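Local coordinates for protein CD1-2 antigen (Gallus gallus, PDB 3DBX) that probably binds lipid antigens in the groove of its MHC class I-like domain and presents them to T cells, as other CD1 proteins do, at residues A[191-196]-A[277-282]; A[134-139]-A[150-155]; A[18-23]-A[96-101]. All coordinates share one frame; numbering follows the deposited sequence. Where two conformers were deposited one is given.

Contact 1 of 3, residues A[191-196]-A[277-282]; sequences PMAVVF and RSLLVP
Val195 and Val281 make the tightest side-chain contact between the two strands. CG2 of Val195 lies 3.6 Å from CG1 of Val281, the two side chains passing alongside one another and pointing opposite ways rather than meeting tip to tip. The same Val195 CG2 also rests 3.4 Å from the carbonyl oxygen Val281 O, and Val195 CB sits over the backbone oxygen of Pro282. Both valines hold CG1 anti to the backbone N (chi1 173° for Val195, -169° for Val281), so that Val281 turns CG1 to Val195 and leaves CG2 for Ala193, whose CB it meets at 3.9 Å. Ala193 CB is thereby wedged between two branches, since Leu279 CD2 approaches it to 3.8 Å. The same Leu279 CD2 also touches the ring of Pro191, 4.0 Å from Pro191 CG. No hydrogen bond crosses: the strands run nearly parallel, 19° apart, with axes 6.8 Å from each other, and they face one another at the edge of the beta sandwich. Strands 192-200 and 279-282 are outermost strands of the two separate sheets of the immunoglobulin C1-set domain, so they are joined by van der Waals packing, mostly of apolar side chains. Alternation along each strand sends Met192, Val194 and Leu280 away from this interface. Each backbone is held by its own sheet. Met192, Val194 and Phe196 form backbone hydrogen bonds with Thr212, Arg210 and Val208 of strand 204-214, whereas Leu279 and Val281 pair in the same way with Val269 and Cys267 of strand 265-270. Val195 also packs on Cys267, half of the disulfide with Cys209, and on Trp283, while Pro191 is backed by Val211, Phe214 and Leu274.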
loop_
_atom_site.group_PDB
_atom_site.type_symbol
_atom_site.label_atom_id
_atom_site.label_comp_id
_atom_site.label_asym_id
_atom_site.label_seq_id
_atom_site.Cartn_x
_atom_site.Cartn_y
_atom_site.Cartn_z
ATOM N N PRO A 191 10.500 -0.280 -17.148
ATOM C CA PRO A 191 10.440 -1.665 -16.748
ATOM C C PRO A 191 11.400 -2.499 -17.556
ATOM O O PRO A 191 11.818 -2.067 -18.647
ATOM C CB PRO A 191 8.977 -2.054 -17.088
ATOM C CG PRO A 191 8.665 -1.223 -18.269
ATOM C CD PRO A 191 9.307 0.103 -17.946
ATOM N N MET A 192 11.762 -3.671 -17.031
ATOM C CA MET A 192 12.427 -4.681 -17.851
ATOM C C MET A 192 11.534 -5.894 -17.750
ATOM O O MET A 192 10.820 -6.004 -16.780
ATOM C CB MET A 192 13.860 -4.994 -17.415
ATOM C CG MET A 192 14.094 -5.458 -16.026
ATOM S SD MET A 192 15.730 -6.304 -15.880
ATOM C CE MET A 192 15.338 -7.893 -16.643
ATOM N N ALA A 193 11.528 -6.770 -18.756
ATOM C CA ALA A 193 10.586 -7.908 -18.738
ATOM C C ALA A 193 11.238 -9.191 -19.250
ATOM O O ALA A 193 12.185 -9.165 -20.038
ATOM C CB ALA A 193 9.312 -7.590 -19.522
ATOM N N VAL A 194 10.753 -10.312 -18.743
ATOM C CA VAL A 194 11.264 -11.618 -19.134
ATOM C C VAL A 194 10.044 -12.497 -19.376
ATOM O O VAL A 194 9.022 -12.341 -18.687
ATOM C CB VAL A 194 12.247 -12.240 -18.090
ATOM C CG1 VAL A 194 13.570 -11.426 -17.980
ATOM C CG2 VAL A 194 11.613 -12.440 -16.688
ATOM N N VAL A 195 10.149 -13.382 -20.371
ATOM C CA VAL A 195 9.073 -14.332 -20.712
ATOM C C VAL A 195 9.621 -15.766 -20.608
ATOM O O VAL A 195 10.716 -16.065 -21.128
ATOM C CB VAL A 195 8.518 -14.072 -22.132
ATOM C CG1 VAL A 195 7.541 -15.154 -22.532
ATOM C CG2 VAL A 195 7.796 -12.732 -22.194
ATOM N N PHE A 196 8.903 -16.642 -19.907
ATOM C CA PHE A 196 9.263 -18.067 -19.878
ATOM C C PHE A 196 7.997 -18.930 -19.801
ATOM O O PHE A 196 6.909 -18.405 -19.593
ATOM C CB PHE A 196 10.218 -18.376 -18.716
ATOM C CG PHE A 196 9.759 -17.820 -17.389
ATOM C CD1 PHE A 196 10.037 -16.486 -17.044
ATOM C CD2 PHE A 196 9.018 -18.594 -16.525
ATOM C CE1 PHE A 196 9.595 -15.960 -15.831
ATOM C CE2 PHE A 196 8.566 -18.080 -15.295
ATOM C CZ PHE A 196 8.869 -16.774 -14.941
ATOM N N ARG A 277 7.188 4.005 -27.501
ATOM C CA ARG A 277 7.719 2.668 -27.719
ATOM C C ARG A 277 7.291 1.713 -26.617
ATOM O O ARG A 277 7.363 2.044 -25.448
ATOM C CB ARG A 277 9.248 2.690 -27.818
ATOM C CG ARG A 277 9.790 2.999 -29.217
ATOM C CD ARG A 277 11.136 2.286 -29.452
ATOM N NE ARG A 277 10.989 0.914 -29.951
ATOM C CZ ARG A 277 11.583 -0.165 -29.439
ATOM N NH1 ARG A 277 12.386 -0.080 -28.371
ATOM N NH2 ARG A 277 11.371 -1.350 -29.991
ATOM N N SER A 278 6.808 0.541 -26.992
ATOM C CA SER A 278 6.488 -0.493 -26.010
ATOM C C SER A 278 7.739 -1.296 -25.766
ATOM O O SER A 278 8.699 -1.258 -26.547
ATOM C CB SER A 278 5.452 -1.469 -26.587
ATOM O OG SER A 278 4.400 -0.759 -27.198
ATOM N N LEU A 279 7.685 -2.065 -24.696
ATOM C CA LEU A 279 8.596 -3.144 -24.477
ATOM C C LEU A 279 7.891 -4.382 -25.024
ATOM O O LEU A 279 6.786 -4.714 -24.555
ATOM C CB LEU A 279 8.791 -3.276 -22.967
ATOM C CG LEU A 279 9.620 -4.365 -22.331
ATOM C CD1 LEU A 279 11.043 -4.408 -22.894
ATOM C CD2 LEU A 279 9.600 -4.082 -20.837
ATOM N N LEU A 280 8.522 -5.075 -25.978
ATOM C CA LEU A 280 7.942 -6.253 -26.588
ATOM C C LEU A 280 8.887 -7.464 -26.420
ATOM O O LEU A 280 10.033 -7.445 -26.920
ATOM C CB LEU A 280 7.635 -6.007 -28.067
ATOM C CG LEU A 280 7.055 -7.215 -28.804
ATOM C CD1 LEU A 280 5.577 -7.397 -28.469
ATOM C CD2 LEU A 280 7.267 -7.092 -30.295
ATOM N N VAL A 281 8.387 -8.506 -25.753
ATOM C CA VAL A 281 9.193 -9.664 -25.350
ATOM C C VAL A 281 8.583 -10.984 -25.850
ATOM O O VAL A 281 7.578 -11.438 -25.311
ATOM C CB VAL A 281 9.420 -9.701 -23.803
ATOM C CG1 VAL A 281 10.461 -10.716 -23.457
ATOM C CG2 VAL A 281 9.890 -8.330 -23.292
ATOM N N PRO A 282 9.181 -11.587 -26.901
ATOM C CA PRO A 282 8.683 -12.820 -27.515
ATOM C C PRO A 282 8.840 -14.011 -26.592
ATOM O O PRO A 282 9.736 -14.004 -25.735
ATOM C CB PRO A 282 9.600 -13.005 -28.745
ATOM C CG PRO A 282 10.247 -11.681 -28.956
ATOM C CD PRO A 282 10.399 -11.112 -27.579
#

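Contact 2 of 3, residues A[134-139]-A[150-155]; sequences ERWVPQ and NTLTDL
Trp136 reaches from strand 135-138 toward helix 143-154, which runs almost antiparallel to it. Its CB starts beside the hydroxyl of Thr153, 3.4 Å from OG1. The indole, with CG anti to the carbonyl carbon (chi1 -73°), then slides beneath Leu152. CB of Leu152 sits over the face of the five-membered ring, 3.5 Å from its centroid and only 12° off the ring normal, a CH-pi contact that brings it equally close to CD1. Farther out along the indole, Leu152 CD1 covers the same face, 3.7 Å from both CD2 and CE3 of Trp136. Leu152 thus crosses the indole face obliquely, CB over the pyrrole ring and CD1 over the middle of the system. At the root of the side chain, Trp136 N donates to Thr153 OG1 over 3.2 Å (150° at the hydrogen). That hydroxyl is gripped twice, because it is also bonded to Ser149 O one helical turn back. Thr153 CG2, anti to its backbone N, packs 4.0 Å from CA of Arg135, which together with Glu134 forms a G1 beta bulge opposite Glu130. Trp136 and Leu152 both touch a bound palmitic acid, consistent with this strand-to-helix packing lining the hydrophobic groove typical of the MHC class I-like fold of CD1 molecules.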
loop_
_atom_site.group_PDB
_atom_site.type_symbol
_atom_site.label_atom_id
_atom_site.label_comp_id
_atom_site.label_asym_id
_atom_site.label_seq_id
_atom_site.Cartn_x
_atom_site.Cartn_y
_atom_site.Cartn_z
ATOM N N GLU A 134 -22.012 19.366 5.517
ATOM C CA GLU A 134 -21.525 19.761 6.852
ATOM C C GLU A 134 -21.936 18.732 7.924
ATOM O O GLU A 134 -22.441 19.091 8.996
ATOM C CB GLU A 134 -22.009 21.186 7.200
ATOM C CG GLU A 134 -21.270 21.844 8.361
ATOM C CD GLU A 134 -21.523 23.339 8.481
ATOM O OE1 GLU A 134 -22.696 23.770 8.601
ATOM O OE2 GLU A 134 -20.526 24.091 8.483
ATOM N N ARG A 135 -21.711 17.452 7.615
ATOM C CA ARG A 135 -22.281 16.337 8.379
ATOM C C ARG A 135 -21.406 15.083 8.359
ATOM O O ARG A 135 -20.814 14.746 7.334
ATOM C CB ARG A 135 -23.664 15.993 7.811
ATOM C CG ARG A 135 -24.454 14.935 8.575
ATOM C CD ARG A 135 -25.806 14.666 7.911
ATOM N NE ARG A 135 -25.700 13.990 6.612
ATOM C CZ ARG A 135 -26.546 14.177 5.597
ATOM N NH1 ARG A 135 -27.555 15.036 5.712
ATOM N NH2 ARG A 135 -26.375 13.518 4.457
ATOM N N TRP A 136 -21.346 14.396 9.500
ATOM C CA TRP A 136 -20.773 13.046 9.590
ATOM C C TRP A 136 -21.878 11.996 9.438
ATOM O O TRP A 136 -22.921 12.089 10.105
ATOM C CB TRP A 136 -20.076 12.862 10.933
ATOM C CG TRP A 136 -18.787 13.593 11.037
ATOM C CD1 TRP A 136 -18.615 14.909 11.344
ATOM C CD2 TRP A 136 -17.474 13.049 10.843
ATOM N NE1 TRP A 136 -17.276 15.221 11.348
ATOM C CE2 TRP A 136 -16.554 14.099 11.045
ATOM C CE3 TRP A 136 -16.987 11.775 10.515
ATOM C CZ2 TRP A 136 -15.170 13.920 10.930
ATOM C CZ3 TRP A 136 -15.609 11.596 10.400
ATOM C CH2 TRP A 136 -14.721 12.665 10.610
ATOM N N VAL A 137 -21.655 11.016 8.563
ATOM C CA VAL A 137 -22.676 10.022 8.192
ATOM C C VAL A 137 -22.297 8.605 8.651
ATOM O O VAL A 137 -21.166 8.153 8.403
ATOM C CB VAL A 137 -22.934 9.995 6.656
ATOM C CG1 VAL A 137 -24.351 9.557 6.361
ATOM C CG2 VAL A 137 -22.670 11.357 6.021
ATOM N N PRO A 138 -23.238 7.894 9.315
ATOM C CA PRO A 138 -23.005 6.514 9.766
ATOM C C PRO A 138 -22.874 5.524 8.605
ATOM O O PRO A 138 -23.639 5.600 7.640
ATOM C CB PRO A 138 -24.263 6.192 10.584
ATOM C CG PRO A 138 -24.900 7.496 10.859
ATOM C CD PRO A 138 -24.586 8.355 9.693
ATOM N N GLN A 139 -21.905 4.610 8.712
ATOM C CA GLN A 139 -21.630 3.610 7.678
ATOM C C GLN A 139 -22.161 2.217 8.040
ATOM O O GLN A 139 -22.364 1.376 7.158
ATOM C CB GLN A 139 -20.132 3.524 7.402
ATOM C CG GLN A 139 -19.457 4.818 6.904
ATOM C CD GLN A 139 -19.601 5.036 5.405
ATOM O OE1 GLN A 139 -20.707 4.982 4.854
ATOM N NE2 GLN A 139 -18.484 5.288 4.738
ATOM N N ASN A 150 -22.976 11.336 15.751
ATOM C CA ASN A 150 -23.767 12.412 16.373
ATOM C C ASN A 150 -22.912 13.444 17.115
ATOM O O ASN A 150 -23.178 14.733 17.009
ATOM C CB ASN A 150 -24.826 11.829 17.323
ATOM C CG ASN A 150 -26.038 11.283 16.585
ATOM O OD1 ASN A 150 -26.219 11.619 15.294
ATOM N ND2 ASN A 150 -26.886 10.417 17.394
ATOM N N THR A 151 -21.902 12.854 17.888
ATOM C CA THR A 151 -20.940 13.693 18.610
ATOM C C THR A 151 -20.132 14.554 17.638
ATOM O O THR A 151 -19.911 15.740 17.886
ATOM C CB THR A 151 -19.971 12.823 19.462
ATOM O OG1 THR A 151 -20.724 11.871 20.242
ATOM C CG2 THR A 151 -19.142 13.685 20.407
ATOM N N LEU A 152 -19.697 13.955 16.532
ATOM C CA LEU A 152 -18.891 14.679 15.552
ATOM C C LEU A 152 -19.666 15.790 14.819
ATOM O O LEU A 152 -19.146 16.905 14.660
ATOM C CB LEU A 152 -18.215 13.713 14.572
ATOM C CG LEU A 152 -17.021 12.915 15.120
ATOM C CD1 LEU A 152 -16.649 11.779 14.177
ATOM C CD2 LEU A 152 -15.819 13.825 15.390
ATOM N N THR A 153 -20.900 15.482 14.393
ATOM C CA THR A 153 -21.727 16.454 13.677
ATOM C C THR A 153 -22.103 17.614 14.595
ATOM O O THR A 153 -22.094 18.768 14.163
ATOM C CB THR A 153 -23.005 15.812 13.075
ATOM O OG1 THR A 153 -22.657 14.616 12.374
ATOM C CG2 THR A 153 -23.693 16.761 12.101
ATOM N N ASP A 154 -22.414 17.299 15.856
ATOM C CA ASP A 154 -22.752 18.320 16.867
ATOM C C ASP A 154 -21.590 19.261 17.136
ATOM O O ASP A 154 -21.796 20.448 17.402
ATOM C CB ASP A 154 -23.219 17.690 18.194
ATOM C CG ASP A 154 -24.710 17.230 18.173
ATOM O OD1 ASP A 154 -25.609 17.880 17.013
ATOM O OD2 ASP A 154 -25.109 16.094 19.051
ATOM N N LEU A 155 -20.372 18.725 17.068
ATOM C CA LEU A 155 -19.163 19.533 17.194
ATOM C C LEU A 155 -18.993 20.419 15.954
ATOM O O LEU A 155 -18.266 20.081 15.019
ATOM C CB LEU A 155 -17.945 18.635 17.449
ATOM C CG LEU A 155 -17.515 18.409 18.912
ATOM C CD1 LEU A 155 -18.675 18.045 19.877
ATOM C CD2 LEU A 155 -16.398 17.369 18.982
#

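Contact 3 of 3, residues A[18-23]-A[96-101]; sequences TLLLGN and PRVFQI. With NAG (2-acetamido-2-deoxy-beta-D-glucopyranose), chain C.
Leu21 and Phe99 both carry CG anti to the carbonyl carbon (chi1 -85° and -69°), which brings their side chains obliquely together on one face of the sheet, with CD2 of Leu21 3.8 Å from CE2 of Phe99. Leu19, turned likewise, reaches Ile101 on that face, their CD1 atoms 3.8 Å apart. Leu20 instead sets CG anti to its backbone N (chi1 168°) and lays CD1 3.7 Å from CG2 of Val98 on the other face, where Thr18 CG2 touches Val98 CG1. Between the two faces, two hydrogen-bonded antiparallel pairs knit the strands. The bonds between Leu19 and Phe99 are reciprocal, straight and in the carbonyl planes, Leu19 N lying 2.8 Å from Phe99 O. Leu21 N meets Arg97 O nearly along the C=O axis, whereas Arg97 N, 3.1 Å from Leu21 O, sits above the carbonyl plane as the strands end. There Pro96 CA closes to 3.2 Å from Leu21 O. Beyond Gly22, Asn23 ND2 is joined covalently to C1 of an N-acetylglucosamine. The face of Leu19, Leu21 and Phe99 is largely apolar under helix 77-89, with palmitic acid near Ile101 and Arg97 at its end turning its guanidinium away to Glu121; the other mixes Leu20 and Val98 with Thr18 and Gln100, whose amide hydrogen-bonds through both atoms to another protein chain, presumably beta2-microglobulin.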
loop_
_atom_site.group_PDB
_atom_site.type_symbol
_atom_site.label_atom_id
_atom_site.label_comp_id
_atom_site.label_asym_id
_atom_site.label_seq_id
_atom_site.Cartn_x
_atom_site.Cartn_y
_atom_site.Cartn_z
ATOM N N THR A 18 -3.748 4.457 12.252
ATOM C CA THR A 18 -4.242 3.267 12.977
ATOM C C THR A 18 -4.007 3.488 14.474
ATOM O O THR A 18 -2.881 3.797 14.922
ATOM C CB THR A 18 -3.533 2.000 12.524
ATOM O OG1 THR A 18 -3.744 1.824 11.118
ATOM C CG2 THR A 18 -4.040 0.774 13.260
ATOM N N LEU A 19 -5.095 3.400 15.220
ATOM C CA LEU A 19 -5.084 3.580 16.652
ATOM C C LEU A 19 -5.504 2.232 17.228
ATOM O O LEU A 19 -6.658 1.867 17.129
ATOM C CB LEU A 19 -6.083 4.676 17.053
ATOM C CG LEU A 19 -5.658 6.138 16.867
ATOM C CD1 LEU A 19 -5.334 6.431 15.396
ATOM C CD2 LEU A 19 -6.689 7.099 17.362
ATOM N N LEU A 20 -4.533 1.480 17.740
ATOM C CA LEU A 20 -4.771 0.188 18.369
ATOM C C LEU A 20 -4.835 0.396 19.863
ATOM O O LEU A 20 -3.823 0.660 20.540
ATOM C CB LEU A 20 -3.696 -0.842 18.008
ATOM C CG LEU A 20 -3.659 -2.161 18.811
ATOM C CD1 LEU A 20 -5.042 -2.859 19.010
ATOM C CD2 LEU A 20 -2.655 -3.119 18.165
ATOM N N LEU A 21 -6.053 0.278 20.367
ATOM C CA LEU A 21 -6.352 0.541 21.740
ATOM C C LEU A 21 -6.333 -0.796 22.495
ATOM O O LEU A 21 -7.354 -1.464 22.631
ATOM C CB LEU A 21 -7.711 1.247 21.819
ATOM C CG LEU A 21 -7.812 2.774 21.660
ATOM C CD1 LEU A 21 -6.933 3.349 20.576
ATOM C CD2 LEU A 21 -9.272 3.231 21.510
ATOM N N GLY A 22 -5.138 -1.157 22.967
ATOM C CA GLY A 22 -4.875 -2.400 23.701
ATOM C C GLY A 22 -5.697 -2.612 24.945
ATOM O O GLY A 22 -6.577 -3.461 24.958
ATOM N N ASN A 23 -5.378 -1.869 26.004
ATOM C CA ASN A 23 -6.196 -1.791 27.224
ATOM C C ASN A 23 -6.474 -0.321 27.556
ATOM O O ASN A 23 -6.201 0.569 26.743
ATOM C CB ASN A 23 -5.536 -2.519 28.415
ATOM C CG ASN A 23 -4.064 -2.161 28.600
ATOM O OD1 ASN A 23 -3.617 -1.099 28.170
ATOM N ND2 ASN A 23 -3.308 -3.051 29.256
ATOM N N PRO A 96 -9.421 -5.294 23.205
ATOM C CA PRO A 96 -8.803 -4.322 22.279
ATOM C C PRO A 96 -9.807 -3.814 21.265
ATOM O O PRO A 96 -10.787 -4.492 20.945
ATOM C CB PRO A 96 -7.696 -5.137 21.563
ATOM C CG PRO A 96 -7.619 -6.482 22.323
ATOM C CD PRO A 96 -8.972 -6.669 22.922
ATOM N N ARG A 97 -9.575 -2.600 20.804
ATOM C CA ARG A 97 -10.319 -2.011 19.712
ATOM C C ARG A 97 -9.281 -1.451 18.735
ATOM O O ARG A 97 -8.289 -0.871 19.162
ATOM C CB ARG A 97 -11.212 -0.880 20.225
ATOM C CG ARG A 97 -12.496 -1.338 20.853
ATOM C CD ARG A 97 -13.456 -1.900 19.833
ATOM N NE ARG A 97 -14.427 -2.768 20.488
ATOM C CZ ARG A 97 -15.316 -3.515 19.853
ATOM N NH1 ARG A 97 -15.372 -3.525 18.529
ATOM N NH2 ARG A 97 -16.123 -4.283 20.542
ATOM N N VAL A 98 -9.476 -1.662 17.439
ATOM C CA VAL A 98 -8.625 -1.010 16.446
ATOM C C VAL A 98 -9.438 0.002 15.645
ATOM O O VAL A 98 -10.402 -0.360 14.953
ATOM C CB VAL A 98 -7.969 -1.996 15.442
ATOM C CG1 VAL A 98 -6.902 -1.273 14.608
ATOM C CG2 VAL A 98 -7.358 -3.180 16.140
ATOM N N PHE A 99 -9.016 1.265 15.702
ATOM C CA PHE A 99 -9.636 2.313 14.884
ATOM C C PHE A 99 -8.698 2.719 13.767
ATOM O O PHE A 99 -7.491 2.679 13.947
ATOM C CB PHE A 99 -10.014 3.537 15.732
ATOM C CG PHE A 99 -11.158 3.285 16.701
ATOM C CD1 PHE A 99 -12.468 3.600 16.346
ATOM C CD2 PHE A 99 -10.916 2.745 17.959
ATOM C CE1 PHE A 99 -13.524 3.364 17.224
ATOM C CE2 PHE A 99 -11.953 2.522 18.846
ATOM C CZ PHE A 99 -13.265 2.836 18.481
ATOM N N GLN A 100 -9.253 3.127 12.624
ATOM C CA GLN A 100 -8.454 3.562 11.461
ATOM C C GLN A 100 -9.062 4.813 10.828
ATOM O O GLN A 100 -10.291 4.988 10.827
ATOM C CB GLN A 100 -8.330 2.438 10.433
ATOM C CG GLN A 100 -7.465 1.242 10.891
ATOM C CD GLN A 100 -7.712 -0.020 10.117
ATOM O OE1 GLN A 100 -8.583 -0.778 10.466
ATOM N NE2 GLN A 100 -6.924 -0.262 9.076
ATOM N N ILE A 101 -8.200 5.693 10.309
ATOM C CA ILE A 101 -8.632 6.973 9.730
ATOM C C ILE A 101 -7.949 7.191 8.388
ATOM O O ILE A 101 -6.723 7.220 8.311
ATOM C CB ILE A 101 -8.315 8.197 10.666
ATOM C CG1 ILE A 101 -9.024 8.073 12.019
ATOM C CG2 ILE A 101 -8.736 9.522 10.009
ATOM C CD1 ILE A 101 -8.161 7.494 13.127
HETATM C C1 NAG C . -1.890 -2.740 29.226
HETATM C C2 NAG C . -1.548 -3.299 30.617
HETATM C C3 NAG C . -0.034 -3.239 30.804
HETATM C C4 NAG C . 0.629 -4.053 29.703
HETATM C C5 NAG C . 0.274 -3.482 28.319
HETATM C C6 NAG C . 0.939 -4.351 27.241
HETATM C C7 NAG C . -3.198 -3.129 32.439
HETATM C C8 NAG C . -2.771 -3.982 33.605
HETATM N N2 NAG C . -2.231 -2.581 31.690
HETATM O O3 NAG C . 0.383 -3.734 32.049
HETATM O O4 NAG C . 2.025 -4.072 29.939
HETATM O O5 NAG C . -1.148 -3.370 28.160
HETATM O O6 NAG C . 0.164 -4.518 26.073
HETATM O O7 NAG C . -4.402 -2.961 32.220
#

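Overall arrangement
Contacts 2 and 3 belong to the MHC class I-like part and reach the same eight-stranded sheet, at its end strand and in its middle respectively; their centres are about 20 Å apart. Contact 1 lies in the immunoglobulin domain, on the opposite side of the chain's centre and about 44 Å from the centre of contact 3. It is a surface contact, whereas the other two are partly buried. Main-chain hydrogen bonding dominates contact 3, one backbone-to-hydroxyl bond and an aromatic face define contact 2, and mostly apolar packing joins the strands of contact 1. Contact 2 (Trp136, Leu152) and contact 3 (Ile101) both come close to palmitic acid, consistent with a place at the lipid groove.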